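Local atomic coordinates of trypanothione-dependent glyoxalase I (Leishmania major, PDB entry 2C21), a protein that belongs to the glyoxalase/bleomycin resistance protein/dioxygenase superfamily and binds nickel ions at sites shared by the two subunits of its dimer. Residues H11-V16 and V60-Y65; M32-K37 and V48-G53; K24-R29 and V114-G119; E76-I81 and D118-E123. All coordinates share one frame; numbering follows the deposited sequence.

Contact 1 of 4, residues H11-V16 and V60-Y65; sequences HTMIRV and VLELTY. With NI (nickel (II) ion), chain G.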
loop_
_atom_site.group_PDB
_atom_site.type_symbol
_atom_site.label_atom_id
_atom_site.label_comp_id
_atom_site.label_asym_id
_atom_site.label_seq_id
_atom_site.Cartn_x
_atom_site.Cartn_y
_atom_site.Cartn_z
ATOM N N HIS A 11 -1.698 5.898 2.729
ATOM C CA HIS A 11 -0.353 5.355 2.549
ATOM C C HIS A 11 -0.239 3.899 2.942
ATOM O O HIS A 11 -1.138 3.341 3.532
ATOM C CB HIS A 11 0.706 6.196 3.304
ATOM C CG HIS A 11 0.523 6.248 4.793
ATOM N ND1 HIS A 11 -0.003 7.345 5.446
ATOM C CD2 HIS A 11 0.831 5.348 5.757
ATOM C CE1 HIS A 11 -0.020 7.106 6.745
ATOM N NE2 HIS A 11 0.471 5.898 6.957
ATOM N N THR A 12 0.891 3.310 2.573
ATOM C CA THR A 12 1.283 1.976 2.976
ATOM C C THR A 12 2.609 2.106 3.702
ATOM O O THR A 12 3.516 2.805 3.226
ATOM C CB THR A 12 1.460 1.056 1.745
ATOM O OG1 THR A 12 0.232 0.993 1.016
ATOM C CG2 THR A 12 1.858 -0.314 2.153
ATOM N N MET A 13 2.727 1.435 4.849
ATOM C CA MET A 13 3.939 1.520 5.663
ATOM C C MET A 13 4.744 0.220 5.625
ATOM O O MET A 13 4.189 -0.865 5.811
ATOM C CB MET A 13 3.583 1.828 7.106
ATOM C CG MET A 13 4.799 2.140 8.010
ATOM S SD MET A 13 5.710 0.730 8.646
ATOM C CE MET A 13 4.884 0.415 10.200
ATOM N N ILE A 14 6.057 0.344 5.425
ATOM C CA ILE A 14 7.001 -0.788 5.515
ATOM C C ILE A 14 8.155 -0.373 6.443
ATOM O O ILE A 14 8.503 0.812 6.514
ATOM C CB ILE A 14 7.575 -1.187 4.130
ATOM C CG1 ILE A 14 8.243 0.004 3.440
ATOM C CG2 ILE A 14 6.494 -1.790 3.234
ATOM C CD1 ILE A 14 9.166 -0.398 2.288
ATOM N N ARG A 15 8.732 -1.334 7.157
ATOM C CA ARG A 15 9.890 -1.060 7.998
ATOM C C ARG A 15 11.163 -1.389 7.227
ATOM O O ARG A 15 11.222 -2.369 6.472
ATOM C CB ARG A 15 9.858 -1.857 9.303
ATOM C CG ARG A 15 8.606 -1.621 10.187
ATOM C CD ARG A 15 8.545 -2.586 11.348
ATOM N NE ARG A 15 7.316 -2.382 12.137
ATOM C CZ ARG A 15 6.136 -2.951 11.887
ATOM N NH1 ARG A 15 5.964 -3.810 10.890
ATOM N NH2 ARG A 15 5.096 -2.650 12.658
ATOM N N VAL A 16 12.170 -0.554 7.411
ATOM C CA VAL A 16 13.409 -0.632 6.631
ATOM C C VAL A 16 14.607 -0.604 7.539
ATOM O O VAL A 16 14.590 0.033 8.604
ATOM C CB VAL A 16 13.498 0.501 5.588
ATOM C CG1 VAL A 16 12.309 0.418 4.610
ATOM C CG2 VAL A 16 13.554 1.884 6.249
ATOM N N VAL A 60 0.807 7.538 -0.654
ATOM C CA VAL A 60 2.252 7.574 -0.569
ATOM C C VAL A 60 2.811 6.343 0.138
ATOM O O VAL A 60 2.068 5.429 0.507
ATOM C CB VAL A 60 2.729 8.908 0.074
ATOM C CG1 VAL A 60 2.181 10.091 -0.719
ATOM C CG2 VAL A 60 2.329 9.020 1.558
ATOM N N LEU A 61 4.131 6.331 0.284
ATOM C CA LEU A 61 4.873 5.288 0.966
ATOM C C LEU A 61 5.463 5.851 2.259
ATOM O O LEU A 61 6.046 6.946 2.258
ATOM C CB LEU A 61 5.998 4.787 0.045
ATOM C CG LEU A 61 6.918 3.674 0.542
ATOM C CD1 LEU A 61 6.120 2.432 0.925
ATOM C CD2 LEU A 61 7.945 3.349 -0.544
ATOM N N GLU A 62 5.277 5.109 3.352
ATOM C CA GLU A 62 5.834 5.438 4.656
ATOM C C GLU A 62 6.887 4.412 5.037
ATOM O O GLU A 62 6.587 3.210 5.106
ATOM C CB GLU A 62 4.754 5.428 5.746
ATOM C CG GLU A 62 5.284 5.805 7.114
ATOM C CD GLU A 62 4.271 5.599 8.236
ATOM O OE1 GLU A 62 3.130 5.189 7.953
ATOM O OE2 GLU A 62 4.632 5.867 9.399
ATOM N N LEU A 63 8.109 4.884 5.298
ATOM C CA LEU A 63 9.178 4.045 5.831
ATOM C C LEU A 63 9.347 4.314 7.314
ATOM O O LEU A 63 9.410 5.463 7.727
ATOM C CB LEU A 63 10.503 4.343 5.136
ATOM C CG LEU A 63 10.468 4.540 3.633
ATOM C CD1 LEU A 63 11.876 4.878 3.159
ATOM C CD2 LEU A 63 9.930 3.303 2.960
ATOM N N THR A 64 9.439 3.242 8.097
ATOM C CA THR A 64 9.733 3.318 9.508
ATOM C C THR A 64 11.109 2.701 9.719
ATOM O O THR A 64 11.358 1.567 9.294
ATOM C CB THR A 64 8.711 2.486 10.329
ATOM O OG1 THR A 64 7.389 2.993 10.115
ATOM C CG2 THR A 64 9.048 2.542 11.795
ATOM N N TYR A 65 11.989 3.473 10.349
ATOM C CA TYR A 65 13.279 2.993 10.792
ATOM C C TYR A 65 13.259 2.906 12.321
ATOM O O TYR A 65 12.984 3.902 13.000
ATOM C CB TYR A 65 14.389 3.952 10.319
ATOM C CG TYR A 65 15.722 3.686 10.963
ATOM C CD1 TYR A 65 16.424 2.512 10.679
ATOM C CD2 TYR A 65 16.286 4.592 11.869
ATOM C CE1 TYR A 65 17.645 2.250 11.270
ATOM C CE2 TYR A 65 17.512 4.333 12.464
ATOM C CZ TYR A 65 18.183 3.163 12.165
ATOM O OH TYR A 65 19.403 2.874 12.744
HETATM NI NI NI G . 0.933 5.072 8.842
HETATM O O HOH W 1 0.220 3.256 -0.841
HETATM O O HOH W 2 1.299 6.379 9.979
#

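Contact 2 of 4, residues M32-K37 and V48-G53; sequences MKVLRK and VFLGYG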
loop_
_atom_site.group_PDB
_atom_site.type_symbol
_atom_site.label_atom_id
_atom_site.label_comp_id
_atom_site.label_asym_id
_atom_site.label_seq_id
_atom_site.Cartn_x
_atom_site.Cartn_y
_atom_site.Cartn_z
ATOM N N MET A 32 10.401 8.846 -6.919
ATOM C CA MET A 32 9.606 9.457 -5.859
ATOM C C MET A 32 10.383 10.626 -5.271
ATOM O O MET A 32 11.573 10.783 -5.537
ATOM C CB MET A 32 9.309 8.468 -4.734
ATOM C CG MET A 32 8.582 7.239 -5.161
ATOM S SD MET A 32 8.124 6.234 -3.747
ATOM C CE MET A 32 7.375 4.838 -4.604
ATOM N N LYS A 33 9.704 11.436 -4.468
ATOM C CA LYS A 33 10.376 12.483 -3.719
ATOM C C LYS A 33 10.077 12.332 -2.246
ATOM O O LYS A 33 9.014 11.856 -1.867
ATOM C CB LYS A 33 9.964 13.881 -4.204
ATOM C CG LYS A 33 8.457 14.187 -4.200
ATOM C CD LYS A 33 8.165 15.587 -4.792
ATOM C CE LYS A 33 7.031 16.299 -4.023
ATOM N NZ LYS A 33 6.792 17.691 -4.490
ATOM N N VAL A 34 11.025 12.762 -1.420
ATOM C CA VAL A 34 10.805 12.783 0.027
ATOM C C VAL A 34 9.844 13.938 0.309
ATOM O O VAL A 34 10.098 15.064 -0.088
ATOM C CB VAL A 34 12.127 13.002 0.790
ATOM C CG1 VAL A 34 11.860 13.129 2.291
ATOM C CG2 VAL A 34 13.091 11.855 0.496
ATOM N N LEU A 35 8.735 13.638 0.967
ATOM C CA LEU A 35 7.731 14.646 1.302
ATOM C C LEU A 35 7.966 15.249 2.697
ATOM O O LEU A 35 7.879 16.461 2.880
ATOM C CB LEU A 35 6.340 14.025 1.232
ATOM C CG LEU A 35 6.010 13.370 -0.116
ATOM C CD1 LEU A 35 4.725 12.538 -0.016
ATOM C CD2 LEU A 35 5.905 14.419 -1.216
ATOM N N ARG A 36 8.244 14.396 3.676
ATOM C CA ARG A 36 8.530 14.855 5.029
ATOM C C ARG A 36 9.115 13.738 5.874
ATOM O O ARG A 36 8.963 12.564 5.550
ATOM C CB ARG A 36 7.263 15.412 5.706
ATOM C CG ARG A 36 6.187 14.399 5.959
ATOM C CD ARG A 36 4.877 15.041 6.361
ATOM N NE ARG A 36 3.785 14.067 6.430
ATOM C CZ ARG A 36 3.546 13.250 7.469
ATOM N NH1 ARG A 36 4.317 13.274 8.546
ATOM N NH2 ARG A 36 2.532 12.383 7.424
ATOM N N LYS A 37 9.786 14.117 6.958
ATOM C CA LYS A 37 10.266 13.158 7.949
ATOM C C LYS A 37 9.694 13.457 9.339
ATOM O O LYS A 37 9.269 14.603 9.630
ATOM C CB LYS A 37 11.792 13.165 8.003
ATOM C CG LYS A 37 12.469 12.933 6.656
ATOM C CD LYS A 37 13.989 12.832 6.801
ATOM C CE LYS A 37 14.673 12.607 5.456
ATOM N NZ LYS A 37 16.164 12.547 5.557
ATOM N N VAL A 48 9.649 8.324 7.361
ATOM C CA VAL A 48 9.845 9.100 6.119
ATOM C C VAL A 48 8.731 8.785 5.156
ATOM O O VAL A 48 8.438 7.616 4.886
ATOM C CB VAL A 48 11.176 8.793 5.409
ATOM C CG1 VAL A 48 11.321 9.655 4.145
ATOM C CG2 VAL A 48 12.349 9.010 6.357
ATOM N N PHE A 49 8.096 9.839 4.664
ATOM C CA PHE A 49 7.012 9.724 3.708
ATOM C C PHE A 49 7.539 10.133 2.346
ATOM O O PHE A 49 8.115 11.236 2.188
ATOM C CB PHE A 49 5.827 10.582 4.141
ATOM C CG PHE A 49 5.147 10.070 5.388
ATOM C CD1 PHE A 49 5.672 10.348 6.655
ATOM C CD2 PHE A 49 3.996 9.297 5.301
ATOM C CE1 PHE A 49 5.057 9.845 7.818
ATOM C CE2 PHE A 49 3.376 8.806 6.444
ATOM C CZ PHE A 49 3.907 9.082 7.703
ATOM N N LEU A 50 7.364 9.238 1.377
ATOM C CA LEU A 50 7.795 9.454 -0.023
ATOM C C LEU A 50 6.656 9.159 -0.969
ATOM O O LEU A 50 5.826 8.296 -0.707
ATOM C CB LEU A 50 8.920 8.498 -0.437
ATOM C CG LEU A 50 10.198 8.407 0.386
ATOM C CD1 LEU A 50 10.069 7.234 1.340
ATOM C CD2 LEU A 50 11.393 8.240 -0.539
ATOM N N GLY A 51 6.657 9.841 -2.099
ATOM C CA GLY A 51 5.647 9.581 -3.103
ATOM C C GLY A 51 5.861 10.353 -4.366
ATOM O O GLY A 51 6.849 11.055 -4.527
ATOM N N TYR A 52 4.900 10.222 -5.261
ATOM C CA TYR A 52 4.929 10.907 -6.530
ATOM C C TYR A 52 4.159 12.218 -6.442
ATOM O O TYR A 52 4.067 12.965 -7.404
ATOM C CB TYR A 52 4.358 9.983 -7.609
ATOM C CG TYR A 52 5.248 8.788 -7.884
ATOM C CD1 TYR A 52 6.487 8.957 -8.474
ATOM C CD2 TYR A 52 4.861 7.498 -7.535
ATOM C CE1 TYR A 52 7.315 7.878 -8.735
ATOM C CE2 TYR A 52 5.689 6.409 -7.783
ATOM C CZ TYR A 52 6.907 6.598 -8.388
ATOM O OH TYR A 52 7.733 5.524 -8.660
ATOM N N GLY A 53 3.619 12.506 -5.270
ATOM C CA GLY A 53 2.925 13.760 -5.050
ATOM C C GLY A 53 2.704 13.899 -3.566
ATOM O O GLY A 53 2.986 12.969 -2.824
#

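Contact 3 of 4, residues K24-R29 and V114-G119; sequences KFYTER and VVDPDG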
loop_
_atom_site.group_PDB
_atom_site.type_symbol
_atom_site.label_atom_id
_atom_site.label_comp_id
_atom_site.label_asym_id
_atom_site.label_seq_id
_atom_site.Cartn_x
_atom_site.Cartn_y
_atom_site.Cartn_z
ATOM N N LYS A 24 17.523 6.390 -1.213
ATOM C CA LYS A 24 18.259 6.411 -2.484
ATOM C C LYS A 24 17.541 5.608 -3.566
ATOM O O LYS A 24 17.386 6.060 -4.711
ATOM C CB LYS A 24 19.678 5.863 -2.297
ATOM C CG LYS A 24 20.620 6.177 -3.465
ATOM C CD LYS A 24 22.053 5.785 -3.151
ATOM C CE LYS A 24 22.983 6.153 -4.290
ATOM N NZ LYS A 24 22.682 5.322 -5.487
ATOM N N PHE A 25 17.114 4.406 -3.195
ATOM C CA PHE A 25 16.359 3.551 -4.088
ATOM C C PHE A 25 15.042 4.203 -4.567
ATOM O O PHE A 25 14.808 4.323 -5.764
ATOM C CB PHE A 25 16.060 2.220 -3.396
ATOM C CG PHE A 25 15.271 1.275 -4.244
ATOM C CD1 PHE A 25 15.904 0.483 -5.194
ATOM C CD2 PHE A 25 13.895 1.200 -4.113
ATOM C CE1 PHE A 25 15.184 -0.377 -5.984
ATOM C CE2 PHE A 25 13.157 0.348 -4.905
ATOM C CZ PHE A 25 13.796 -0.444 -5.850
ATOM N N TYR A 26 14.183 4.623 -3.641
ATOM C CA TYR A 26 12.852 5.103 -4.025
ATOM C C TYR A 26 12.903 6.441 -4.761
ATOM O O TYR A 26 12.055 6.705 -5.615
ATOM C CB TYR A 26 11.876 5.131 -2.820
ATOM C CG TYR A 26 11.443 3.739 -2.400
ATOM C CD1 TYR A 26 10.521 3.024 -3.154
ATOM C CD2 TYR A 26 11.983 3.125 -1.274
ATOM C CE1 TYR A 26 10.143 1.717 -2.797
ATOM C CE2 TYR A 26 11.607 1.846 -0.901
ATOM C CZ TYR A 26 10.688 1.140 -1.656
ATOM O OH TYR A 26 10.327 -0.148 -1.285
ATOM N N THR A 27 13.898 7.267 -4.464
ATOM C CA THR A 27 14.080 8.528 -5.194
ATOM C C THR A 27 14.814 8.329 -6.525
ATOM O O THR A 27 14.259 8.607 -7.587
ATOM C CB THR A 27 14.786 9.596 -4.314
ATOM O OG1 THR A 27 16.077 9.126 -3.910
ATOM C CG2 THR A 27 13.959 9.871 -3.074
ATOM N N GLU A 28 16.049 7.836 -6.469
ATOM C CA GLU A 28 16.886 7.746 -7.669
ATOM C C GLU A 28 16.444 6.635 -8.624
ATOM O O GLU A 28 16.458 6.829 -9.840
ATOM C CB GLU A 28 18.370 7.572 -7.314
ATOM C CG GLU A 28 18.948 8.717 -6.472
ATOM C CD GLU A 28 20.424 8.528 -6.179
ATOM O OE1 GLU A 28 20.993 7.505 -6.623
ATOM O OE2 GLU A 28 21.018 9.403 -5.495
ATOM N N ARG A 29 16.051 5.482 -8.089
ATOM C CA ARG A 29 15.623 4.373 -8.955
ATOM C C ARG A 29 14.151 4.475 -9.368
ATOM O O ARG A 29 13.812 4.118 -10.487
ATOM C CB ARG A 29 15.920 2.999 -8.326
ATOM C CG ARG A 29 17.378 2.791 -7.876
ATOM C CD ARG A 29 18.339 2.359 -9.008
ATOM N NE ARG A 29 18.385 3.297 -10.135
ATOM C CZ ARG A 29 19.154 4.387 -10.215
ATOM N NH1 ARG A 29 19.974 4.735 -9.231
ATOM N NH2 ARG A 29 19.091 5.149 -11.296
ATOM N N VAL A 114 10.654 -6.107 -9.222
ATOM C CA VAL A 114 11.979 -5.761 -8.717
ATOM C C VAL A 114 11.965 -5.789 -7.182
ATOM O O VAL A 114 10.897 -5.768 -6.560
ATOM C CB VAL A 114 12.450 -4.380 -9.243
ATOM C CG1 VAL A 114 12.334 -4.331 -10.771
ATOM C CG2 VAL A 114 11.678 -3.227 -8.588
ATOM N N VAL A 115 13.153 -5.840 -6.586
ATOM C CA VAL A 115 13.285 -5.997 -5.143
ATOM C C VAL A 115 14.004 -4.792 -4.543
ATOM O O VAL A 115 15.054 -4.376 -5.044
ATOM C CB VAL A 115 14.027 -7.304 -4.800
ATOM C CG1 VAL A 115 13.909 -7.608 -3.301
ATOM C CG2 VAL A 115 13.461 -8.462 -5.625
ATOM N N ASP A 116 13.428 -4.213 -3.485
ATOM C CA ASP A 116 14.013 -3.045 -2.858
ATOM C C ASP A 116 15.146 -3.472 -1.920
ATOM O O ASP A 116 15.358 -4.670 -1.716
ATOM C CB ASP A 116 12.916 -2.153 -2.211
ATOM C CG ASP A 116 12.641 -2.457 -0.755
ATOM O OD1 ASP A 116 13.062 -3.512 -0.216
ATOM O OD2 ASP A 116 11.955 -1.591 -0.139
ATOM N N PRO A 117 15.906 -2.498 -1.368
ATOM C CA PRO A 117 17.096 -2.874 -0.593
ATOM C C PRO A 117 16.849 -3.768 0.632
ATOM O O PRO A 117 17.777 -4.472 1.069
ATOM C CB PRO A 117 17.690 -1.524 -0.208
ATOM C CG PRO A 117 17.221 -0.605 -1.321
ATOM C CD PRO A 117 15.789 -1.036 -1.466
ATOM N N ASP A 118 15.617 -3.772 1.147
ATOM C CA ASP A 118 15.260 -4.621 2.284
ATOM C C ASP A 118 14.603 -5.944 1.905
ATOM O O ASP A 118 14.325 -6.754 2.792
ATOM C CB ASP A 118 14.335 -3.877 3.249
ATOM C CG ASP A 118 15.028 -2.750 3.957
ATOM O OD1 ASP A 118 15.742 -3.004 4.950
ATOM O OD2 ASP A 118 14.866 -1.602 3.504
ATOM N N GLY A 119 14.345 -6.169 0.618
ATOM C CA GLY A 119 13.727 -7.408 0.167
ATOM C C GLY A 119 12.233 -7.342 -0.130
ATOM O O GLY A 119 11.608 -8.370 -0.431
#

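Contact 4 of 4, residues E76-I81 and D118-E123; sequences EAYGHI and DGYYIE. With NI (nickel (II) ion), chain H.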
loop_
_atom_site.group_PDB
_atom_site.type_symbol
_atom_site.label_atom_id
_atom_site.label_comp_id
_atom_site.label_asym_id
_atom_site.label_seq_id
_atom_site.Cartn_x
_atom_site.Cartn_y
_atom_site.Cartn_z
ATOM N N GLU A 76 5.299 -14.532 3.749
ATOM C CA GLU A 76 4.682 -14.688 2.438
ATOM C C GLU A 76 3.209 -14.279 2.506
ATOM O O GLU A 76 2.363 -14.894 1.858
ATOM C CB GLU A 76 4.860 -16.115 1.952
ATOM C CG GLU A 76 6.354 -16.458 1.763
ATOM C CD GLU A 76 6.593 -17.612 0.800
ATOM O OE1 GLU A 76 6.185 -18.749 1.115
ATOM O OE2 GLU A 76 7.210 -17.372 -0.262
ATOM N N ALA A 77 2.933 -13.229 3.299
ATOM C CA ALA A 77 1.576 -12.704 3.501
ATOM C C ALA A 77 1.454 -11.399 2.724
ATOM O O ALA A 77 0.709 -11.332 1.741
ATOM C CB ALA A 77 1.274 -12.505 4.997
ATOM N N TYR A 78 2.199 -10.381 3.159
ATOM C CA TYR A 78 2.250 -9.126 2.454
ATOM C C TYR A 78 2.765 -9.370 1.014
ATOM O O TYR A 78 3.674 -10.176 0.789
ATOM C CB TYR A 78 3.116 -8.091 3.176
ATOM C CG TYR A 78 3.386 -6.885 2.319
ATOM C CD1 TYR A 78 2.373 -5.973 2.042
ATOM C CD2 TYR A 78 4.636 -6.688 1.730
ATOM C CE1 TYR A 78 2.602 -4.869 1.221
ATOM C CE2 TYR A 78 4.880 -5.577 0.903
ATOM C CZ TYR A 78 3.857 -4.687 0.653
ATOM O OH TYR A 78 4.103 -3.612 -0.134
ATOM N N GLY A 79 2.163 -8.679 0.061
ATOM C CA GLY A 79 2.428 -8.910 -1.351
ATOM C C GLY A 79 3.433 -7.947 -1.907
ATOM O O GLY A 79 4.619 -8.270 -2.049
ATOM N N HIS A 80 2.957 -6.747 -2.206
ATOM C CA HIS A 80 3.769 -5.728 -2.846
ATOM C C HIS A 80 3.004 -4.422 -2.948
ATOM O O HIS A 80 1.817 -4.374 -2.649
ATOM C CB HIS A 80 4.135 -6.152 -4.268
ATOM C CG HIS A 80 2.946 -6.462 -5.134
ATOM N ND1 HIS A 80 2.524 -7.747 -5.388
ATOM C CD2 HIS A 80 2.091 -5.653 -5.802
ATOM C CE1 HIS A 80 1.464 -7.715 -6.178
ATOM N NE2 HIS A 80 1.187 -6.450 -6.448
ATOM N N ILE A 81 3.711 -3.387 -3.398
ATOM C CA ILE A 81 3.098 -2.207 -3.982
ATOM C C ILE A 81 3.347 -2.234 -5.506
ATOM O O ILE A 81 4.367 -2.749 -5.976
ATOM C CB ILE A 81 3.621 -0.861 -3.402
ATOM C CG1 ILE A 81 5.120 -0.685 -3.647
ATOM C CG2 ILE A 81 3.244 -0.716 -1.901
ATOM C CD1 ILE A 81 5.619 0.743 -3.426
ATOM N N ASP A 118 15.617 -3.772 1.147
ATOM C CA ASP A 118 15.260 -4.621 2.284
ATOM C C ASP A 118 14.603 -5.944 1.905
ATOM O O ASP A 118 14.325 -6.754 2.792
ATOM C CB ASP A 118 14.335 -3.877 3.249
ATOM C CG ASP A 118 15.028 -2.750 3.957
ATOM O OD1 ASP A 118 15.742 -3.004 4.950
ATOM O OD2 ASP A 118 14.866 -1.602 3.504
ATOM N N GLY A 119 14.345 -6.169 0.618
ATOM C CA GLY A 119 13.727 -7.408 0.167
ATOM C C GLY A 119 12.233 -7.342 -0.130
ATOM O O GLY A 119 11.608 -8.370 -0.431
ATOM N N TYR A 120 11.643 -6.157 -0.039
ATOM C CA TYR A 120 10.243 -5.981 -0.406
ATOM C C TYR A 120 10.123 -6.015 -1.931
ATOM O O TYR A 120 11.028 -5.542 -2.659
ATOM C CB TYR A 120 9.683 -4.643 0.101
ATOM C CG TYR A 120 9.614 -4.505 1.608
ATOM C CD1 TYR A 120 8.560 -5.053 2.333
ATOM C CD2 TYR A 120 10.599 -3.811 2.301
ATOM C CE1 TYR A 120 8.496 -4.933 3.731
ATOM C CE2 TYR A 120 10.546 -3.671 3.694
ATOM C CZ TYR A 120 9.494 -4.238 4.406
ATOM O OH TYR A 120 9.445 -4.102 5.778
ATOM N N TYR A 121 8.996 -6.539 -2.402
ATOM C CA TYR A 121 8.709 -6.586 -3.830
ATOM C C TYR A 121 7.949 -5.371 -4.332
ATOM O O TYR A 121 7.054 -4.846 -3.666
ATOM C CB TYR A 121 7.921 -7.852 -4.163
ATOM C CG TYR A 121 8.753 -9.089 -4.036
ATOM C CD1 TYR A 121 8.638 -9.921 -2.936
ATOM C CD2 TYR A 121 9.681 -9.422 -5.011
ATOM C CE1 TYR A 121 9.419 -11.085 -2.830
ATOM C CE2 TYR A 121 10.466 -10.564 -4.911
ATOM C CZ TYR A 121 10.336 -11.385 -3.825
ATOM O OH TYR A 121 11.127 -12.513 -3.739
ATOM N N ILE A 122 8.341 -4.907 -5.513
ATOM C CA ILE A 122 7.631 -3.836 -6.186
ATOM C C ILE A 122 7.236 -4.322 -7.583
ATOM O O ILE A 122 8.073 -4.838 -8.337
ATOM C CB ILE A 122 8.505 -2.582 -6.275
ATOM C CG1 ILE A 122 8.690 -1.974 -4.883
ATOM C CG2 ILE A 122 7.902 -1.545 -7.236
ATOM C CD1 ILE A 122 10.046 -1.422 -4.662
ATOM N N GLU A 123 5.961 -4.156 -7.917
ATOM C CA GLU A 123 5.443 -4.505 -9.225
ATOM C C GLU A 123 5.430 -3.267 -10.106
ATOM O O GLU A 123 4.809 -2.269 -9.760
ATOM C CB GLU A 123 4.019 -5.064 -9.105
ATOM C CG GLU A 123 3.470 -5.667 -10.399
ATOM C CD GLU A 123 2.088 -6.263 -10.204
ATOM O OE1 GLU A 123 1.270 -5.663 -9.503
ATOM O OE2 GLU A 123 1.820 -7.334 -10.759
HETATM NI NI NI H . -0.334 -6.261 -8.056
HETATM O O HOH W 3 6.574 -3.483 -1.256
HETATM O O HOH W 4 7.180 -7.530 -0.531
HETATM O O HOH W 5 -1.229 -6.774 -9.693
#

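Contact 1 of 4, residues H11-V16 and V60-Y65
H11 and E62 reach across two neighbouring parallel strands to bind one nickel ion. H11 NE2 lies 2.1 Å from the nickel and E62 OE1 lies 2.4 Å from it. The imidazole and carboxylate planes stand almost perpendicular, at 86°. E62 CG is anti to the backbone N and the chain stays extended, which carries OE1 out to the metal. NE2 and OE1 are close because both are ligands, not because they share a proton.

The strands are joined tightly by five backbone hydrogen bonds. The bond from E62 N to T12 O is 2.9 Å long and nearly straight. M13 fills the same face as the ligands. Its bent chain brings SD to 3.2 Å from T64 OG1, while CG rests against E62 OE1. On the other face I14 CG1 packs at 3.7 Å on L63 CD2; beyond them V16 CG2 touches L63 CB. Near H11 a water links T12 OG1 to V60 O; T12 OG1 also bonds to T12 of the second subunit.

The looser side is that of R15 and Y65, both partly exposed. R15 CA comes to 3.3 Å from T64 O, but its side chain touches T64 only loosely, CG to CB. Y65 turns a ring edge to V16 O.

A water and H80 and E123 of the second subunit complete the nickel site. Such a site, built from both subunits of a dimer on paired beta sheets, is typical of glyoxalase I enzymes.

Contact 2 of 4, residues M32-K37 and V48-G53
R36 CG stands between its backbone N and carbonyl carbon (chi1 66°), and the chain then runs extended to NE. F49 CG is anti to its own carbonyl carbon (chi1 -68°). The two side chains thus point the same way, and the guanidinium lies flat on the ring. They sit on the beta hairpin of strands 33-40 and 45-51 and belong to a classic beta bulge, in which L35 and R36 both face F49.

The stack is also a cation-pi contact. R36 CZ is 3.9 Å from the F49 ring centre, and the planes are 22° apart. NH2 lies over the middle of the ring. A salt bridge from R36 NE to E55 helps hold the guanidinium in this position.

F49 O meets both bulge residues. It takes a 2.8 Å bond from L35 N and a weak one from R36 N at 3.5 Å. In return F49 N donates to R36 O at 3.0 Å, almost straight. L35 CD1 reaches the residues just after strand 45-51, 3.3 Å from G53 O. On the opposite face V34 CG1 touches V48 CG1, and K37 CG runs alongside V48 CG2.

At the far end K33 and G51 exchange two backbone hydrogen bonds. There M32 forms a CH-pi contact: its CG sits over one face of the Y52 ring, 3.9 Å from the centroid and offset toward the rim.

Contact 3 of 4, residues K24-R29 and V114-G119
A type I beta turn, D116 to G119, follows strand 111-115 and packs against F25 and Y26 of helix 19-29. The F25 ring takes two CH-pi contacts over a face. D116 CA and P117 CD each lie 4.1 Å from its centroid. The proline CD also touches F25 CG. V114 CG2 meets the ring edge more distantly, 4.4 Å from F25 CZ. F25 CG is anti to the backbone N (chi1 180°), and this carries the ring out to the turn.

Y26 takes the carboxylate end of the same aspartate. Its OH donates to D116 OD2 at 2.5 Å, a very short bond, with ring and carboxylate planes 72° apart. The other oxygen, OD1, serves the turn itself. It accepts from D118 N at 2.9 Å, from above the carboxylate plane, making an Asx turn. Y120 N also donates to OD1.

D116 is buried, yet both its oxygens have donors. The bond from Y26 ties the turn to the helix, while those to OD1 brace the turn. Together they would probably favour the charged carboxylate.

Contact 4 of 4, residues E76-I81 and D118-E123
The imidazole of H80 is overlapped on one face by E123 CB, 4.2 Å from the ring centroid in a CH-pi contact. Both side chains then run on to the same nickel ion. H80 NE2 and E123 OE1 are each 2.2 Å from it. The E123 chain is extended, with CG anti to the backbone N (chi1 -171°), which carries OE1 out past the imidazole to the metal. A water is a further ligand, and H11 and E62 of the second subunit complete the site.

The parallel strands diverge at 49°. One direct backbone hydrogen bond joins them, E123 N to I81 O at 2.9 Å. Where they spread apart, water takes over. One water accepts from Y121 N at 2.8 Å and donates to G79 O. Another donates to Y121 O and also bonds to Y78 OH. Beyond these waters Y78 CE2 touches Y120 CD1 at 4.0 Å, the side chains crossing at about a right angle. Y120 OH is itself bonded to R15 O.

Strand 121-126 lies between strands 78-85 and 111-115 in a mixed sheet. In one of its two conformers, I122 packs toward F25 and Y26 of helix 19-29, while strand 78-85 pairs antiparallel with a strand of the second subunit.

Contacts 1 and 2 share one mixed sheet, where strands 60-66 and 45-51 are neighbours; their centres are about 10 Å apart. Contacts 3 and 4 meet on the second sheet through strands 111-115 and 121-126 and share D118 and G119. Along the chain, contact 2 is nested within contact 1, and contact 1 closes before contact 4 opens. Contact 3 starts on helix 19-29 and ends in the second sheet, so it ties the halves together. Contacts 2 and 4 lie farthest apart, with centres about 19 Å apart. Contacts 1 and 4 each give two ligands to a different nickel; the other protein ligands of each come from the second subunit, so each metal joins both.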